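Local coordinates for protein plu4264 (Photorhabdus luminescens subsp. laumondii, PDB 4MV2) that is of unknown function but adopts the cupin fold and binds a nickel ion, at residues Gly63-Asp71 and Pro85-Asn96. Numbering follows the deposited sequence. Where two conformers were deposited one is given.
Sequences GNAIIRIND and PLDSEHHVINNN. With NI (nickel (II) ion), chain C.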
loop_
_atom_site.group_PDB
_atom_site.type_symbol
_atom_site.label_atom_id
_atom_site.label_comp_id
_atom_site.label_asym_id
_atom_site.label_seq_id
_atom_site.Cartn_x
_atom_site.Cartn_y
_atom_site.Cartn_z
ATOM N N GLY A 63 -8.501 6.242 10.926
ATOM C CA GLY A 63 -9.796 5.929 11.515
ATOM C C GLY A 63 -9.809 4.598 12.217
ATOM O O GLY A 63 -8.736 4.036 12.523
ATOM N N ASN A 64 -11.033 4.125 12.481
ATOM C CA ASN A 64 -11.250 2.897 13.223
ATOM C C ASN A 64 -12.330 2.106 12.558
ATOM O O ASN A 64 -13.328 2.662 12.140
ATOM C CB ASN A 64 -11.685 3.230 14.662
ATOM C CG ASN A 64 -10.605 3.945 15.409
ATOM O OD1 ASN A 64 -10.531 5.182 15.421
ATOM N ND2 ASN A 64 -9.710 3.184 15.979
ATOM N N ALA A 65 -12.157 0.797 12.536
ATOM C CA ALA A 65 -13.165 -0.084 11.977
ATOM C C ALA A 65 -13.023 -1.461 12.559
ATOM O O ALA A 65 -12.053 -1.745 13.249
ATOM C CB ALA A 65 -13.072 -0.123 10.461
ATOM N N ILE A 66 -13.993 -2.301 12.230
ATOM C CA ILE A 66 -13.917 -3.736 12.467
ATOM C C ILE A 66 -13.771 -4.433 11.130
ATOM O O ILE A 66 -14.582 -4.208 10.246
ATOM C CB ILE A 66 -15.190 -4.240 13.136
ATOM C CG1 ILE A 66 -15.357 -3.571 14.492
ATOM C CG2 ILE A 66 -15.145 -5.743 13.302
ATOM C CD1 ILE A 66 -16.737 -3.796 15.078
ATOM N N ILE A 67 -12.764 -5.289 10.998
ATOM C CA ILE A 67 -12.682 -6.141 9.820
ATOM C C ILE A 67 -13.271 -7.481 10.244
ATOM O O ILE A 67 -12.723 -8.147 11.109
ATOM C CB ILE A 67 -11.263 -6.330 9.275
ATOM C CG1 ILE A 67 -10.485 -5.010 9.230
ATOM C CG2 ILE A 67 -11.336 -6.991 7.922
ATOM C CD1 ILE A 67 -11.076 -3.974 8.338
ATOM N N ARG A 68 -14.385 -7.875 9.636
ATOM C CA ARG A 68 -15.001 -9.159 9.930
ATOM C C ARG A 68 -14.557 -10.133 8.864
ATOM O O ARG A 68 -14.825 -9.928 7.684
ATOM C CB ARG A 68 -16.521 -9.019 9.924
ATOM C CG ARG A 68 -17.231 -10.337 10.273
ATOM C CD ARG A 68 -18.668 -10.143 10.668
ATOM N NE ARG A 68 -18.753 -9.454 11.955
ATOM C CZ ARG A 68 -19.872 -8.966 12.476
ATOM N NH1 ARG A 68 -21.015 -9.018 11.810
ATOM N NH2 ARG A 68 -19.834 -8.368 13.657
ATOM N N ILE A 69 -13.873 -11.184 9.297
ATOM C CA ILE A 69 -13.325 -12.201 8.404
ATOM C C ILE A 69 -13.888 -13.536 8.870
ATOM O O ILE A 69 -13.574 -14.007 9.959
ATOM C CB ILE A 69 -11.772 -12.210 8.419
ATOM C CG1 ILE A 69 -11.234 -10.829 8.029
ATOM C CG2 ILE A 69 -11.225 -13.307 7.498
ATOM C CD1 ILE A 69 -9.740 -10.701 8.155
ATOM N N ASN A 70 -14.753 -14.116 8.048
ATOM C CA ASN A 70 -15.477 -15.321 8.422
ATOM C C ASN A 70 -16.032 -15.191 9.819
ATOM O O ASN A 70 -15.795 -16.052 10.690
ATOM C CB ASN A 70 -14.577 -16.545 8.348
ATOM C CG ASN A 70 -14.122 -16.845 6.936
ATOM O OD1 ASN A 70 -14.797 -16.515 5.961
ATOM N ND2 ASN A 70 -12.971 -17.484 6.821
ATOM N N ASP A 71 -16.793 -14.149 10.070
ATOM C CA ASP A 71 -17.395 -14.053 11.427
ATOM C C ASP A 71 -16.414 -14.026 12.670
ATOM O O ASP A 71 -16.822 -14.304 13.810
ATOM C CB ASP A 71 -18.423 -15.166 11.601
ATOM C CG ASP A 71 -19.548 -15.082 10.586
ATOM O OD1 ASP A 71 -20.144 -13.981 10.451
ATOM O OD2 ASP A 71 -19.813 -16.114 9.928
ATOM N N PRO A 85 -7.483 -14.041 4.288
ATOM C CA PRO A 85 -7.246 -15.424 3.853
ATOM C C PRO A 85 -7.968 -15.757 2.570
ATOM O O PRO A 85 -9.080 -15.297 2.317
ATOM C CB PRO A 85 -7.824 -16.247 5.006
ATOM C CG PRO A 85 -7.750 -15.324 6.178
ATOM C CD PRO A 85 -8.061 -13.987 5.647
ATOM N N LEU A 86 -7.330 -16.604 1.762
ATOM C CA LEU A 86 -7.927 -17.022 0.508
ATOM C C LEU A 86 -9.324 -17.562 0.739
ATOM O O LEU A 86 -9.545 -18.393 1.623
ATOM C CB LEU A 86 -7.087 -18.109 -0.185
ATOM C CG LEU A 86 -5.665 -17.674 -0.589
ATOM C CD1 LEU A 86 -5.001 -18.787 -1.406
ATOM C CD2 LEU A 86 -5.651 -16.370 -1.348
ATOM N N ASP A 87 -10.255 -17.073 -0.073
ATOM C CA ASP A 87 -11.637 -17.528 -0.057
ATOM C C ASP A 87 -12.397 -17.226 1.216
ATOM O O ASP A 87 -13.481 -17.723 1.399
ATOM C CB ASP A 87 -11.711 -19.037 -0.311
ATOM C CG ASP A 87 -11.163 -19.430 -1.666
ATOM O OD1 ASP A 87 -11.405 -18.704 -2.660
ATOM O OD2 ASP A 87 -10.490 -20.479 -1.730
ATOM N N SER A 88 -11.845 -16.394 2.085
ATOM C CA SER A 88 -12.595 -15.996 3.279
ATOM C C SER A 88 -13.580 -14.901 2.903
ATOM O O SER A 88 -13.273 -14.061 2.055
ATOM C CB SER A 88 -11.647 -15.462 4.342
ATOM O OG SER A 88 -11.025 -14.235 3.951
ATOM N N GLU A 89 -14.738 -14.895 3.555
ATOM C CA GLU A 89 -15.692 -13.807 3.448
ATOM C C GLU A 89 -15.230 -12.655 4.307
ATOM O O GLU A 89 -14.889 -12.829 5.473
ATOM C CB GLU A 89 -17.080 -14.248 3.890
ATOM C CG GLU A 89 -17.660 -15.404 3.078
ATOM C CD GLU A 89 -18.125 -15.019 1.657
ATOM O OE1 GLU A 89 -18.471 -13.831 1.425
ATOM O OE2 GLU A 89 -18.173 -15.933 0.782
ATOM N N HIS A 90 -15.213 -11.471 3.726
ATOM C CA HIS A 90 -14.698 -10.321 4.433
ATOM C C HIS A 90 -15.444 -9.103 4.081
ATOM O O HIS A 90 -15.872 -8.950 2.927
ATOM C CB HIS A 90 -13.191 -10.086 4.167
ATOM C CG HIS A 90 -12.781 -10.103 2.710
ATOM N ND1 HIS A 90 -12.698 -11.268 1.972
ATOM C CD2 HIS A 90 -12.364 -9.106 1.883
ATOM C CE1 HIS A 90 -12.290 -10.983 0.745
ATOM N NE2 HIS A 90 -12.064 -9.682 0.665
ATOM N N HIS A 91 -15.629 -8.261 5.092
ATOM C CA HIS A 91 -16.069 -6.873 4.898
ATOM C C HIS A 91 -15.610 -5.974 6.072
ATOM O O HIS A 91 -15.030 -6.451 7.070
ATOM C CB HIS A 91 -17.596 -6.805 4.660
ATOM C CG HIS A 91 -18.462 -7.023 5.868
ATOM N ND1 HIS A 91 -18.759 -8.278 6.374
ATOM C CD2 HIS A 91 -19.165 -6.141 6.615
ATOM C CE1 HIS A 91 -19.608 -8.153 7.375
ATOM N NE2 HIS A 91 -19.849 -6.865 7.562
ATOM N N VAL A 92 -15.862 -4.685 5.910
ATOM C CA VAL A 92 -15.378 -3.656 6.807
ATOM C C VAL A 92 -16.569 -2.934 7.417
ATOM O O VAL A 92 -17.494 -2.557 6.710
ATOM C CB VAL A 92 -14.501 -2.665 6.043
ATOM C CG1 VAL A 92 -13.896 -1.636 6.987
ATOM C CG2 VAL A 92 -13.372 -3.415 5.308
ATOM N N ILE A 93 -16.536 -2.776 8.736
ATOM C CA ILE A 93 -17.620 -2.137 9.489
ATOM C C ILE A 93 -17.089 -0.901 10.141
ATOM O O ILE A 93 -16.185 -0.969 10.971
ATOM C CB ILE A 93 -18.180 -3.095 10.585
ATOM C CG1 ILE A 93 -18.727 -4.371 9.949
ATOM C CG2 ILE A 93 -19.236 -2.368 11.446
ATOM C CD1 ILE A 93 -18.835 -5.529 10.942
ATOM N N ASN A 94 -17.632 0.252 9.754
ATOM C CA ASN A 94 -17.241 1.514 10.366
ATOM C C ASN A 94 -18.389 2.085 11.177
ATOM O O ASN A 94 -19.259 2.759 10.621
ATOM C CB ASN A 94 -16.807 2.559 9.337
ATOM C CG ASN A 94 -16.300 3.854 9.978
ATOM O OD1 ASN A 94 -16.149 3.961 11.188
ATOM N ND2 ASN A 94 -16.095 4.866 9.150
ATOM N N ASN A 95 -18.376 1.825 12.480
ATOM C CA ASN A 95 -19.446 2.295 13.366
ATOM C C ASN A 95 -19.207 3.727 13.869
ATOM O O ASN A 95 -20.010 4.265 14.621
ATOM C CB ASN A 95 -19.601 1.392 14.595
ATOM C CG ASN A 95 -20.108 0.002 14.272
ATOM O OD1 ASN A 95 -19.678 -0.975 14.896
ATOM N ND2 ASN A 95 -21.022 -0.103 13.359
ATOM N N ASN A 96 -18.118 4.348 13.433
ATOM C CA ASN A 96 -17.656 5.602 13.982
ATOM C C ASN A 96 -18.077 6.803 13.169
ATOM O O ASN A 96 -18.615 6.664 12.093
ATOM C CB ASN A 96 -16.154 5.508 14.198
ATOM C CG ASN A 96 -15.784 4.257 14.978
ATOM O OD1 ASN A 96 -16.097 4.159 16.152
ATOM N ND2 ASN A 96 -15.163 3.282 14.320
HETATM NI NI NI C . -11.545 -8.661 -1.166
HETATM O O HOH W 1 -17.364 -10.781 6.463
HETATM O O HOH W 2 -12.917 -19.632 4.233
HETATM O O HOH W 3 -11.701 -6.735 -0.407
HETATM O O HOH W 4 -11.075 -7.550 -2.975
#
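Ile66 and Ile93 face each other as a hydrogen-bonded pair of antiparallel strands 64-69 and 90-94, and each backbone N donates to the other's carbonyl O. Arg68 and His91 form the next such pair. Beyond it one backbone bond remains, Asn70 N to Glu89 O, and the return bond goes to a side chain: Glu89 N donates to Asn70 OD1 at 2.9 Å, tilted 32° from the carbonyl plane.

The two faces of this strand pair differ sharply. On the inner one, Ile67 lies alongside Val92, its CD1 3.8 Å from Val92 CG2, and Ala65 CB meets Val92 CG1 at 3.9 Å; Phe100 and Phe102 of strand 100-107 close over Val92. Farther along, Ile69 CG2, anti to the backbone N, reaches Pro85 CD at 3.7 Å, and Ile4 of the second subunit packs on both residues. The outer face is the more open to solvent: Ile66, Arg68 and Ile93 are partly exposed, although His91 beside them is buried. Arg68 bends at chi3 (-69°), putting one guanidinium face over Ile93 CD1, 3.9 Å from Arg68 CZ, while Asp73 holds Arg68 NE in a salt bridge. A water links Arg68 O to His91 ND1.

His90 projects inward, its ND1 donating to Ser88 O in the ring plane, which fixes the ring's rotation and presents NE2 to nickel at 2.2 Å. With His50, His52 and Glu56 it completes the three-histidine, one-glutamate metal site characteristic of the cupin beta-barrel.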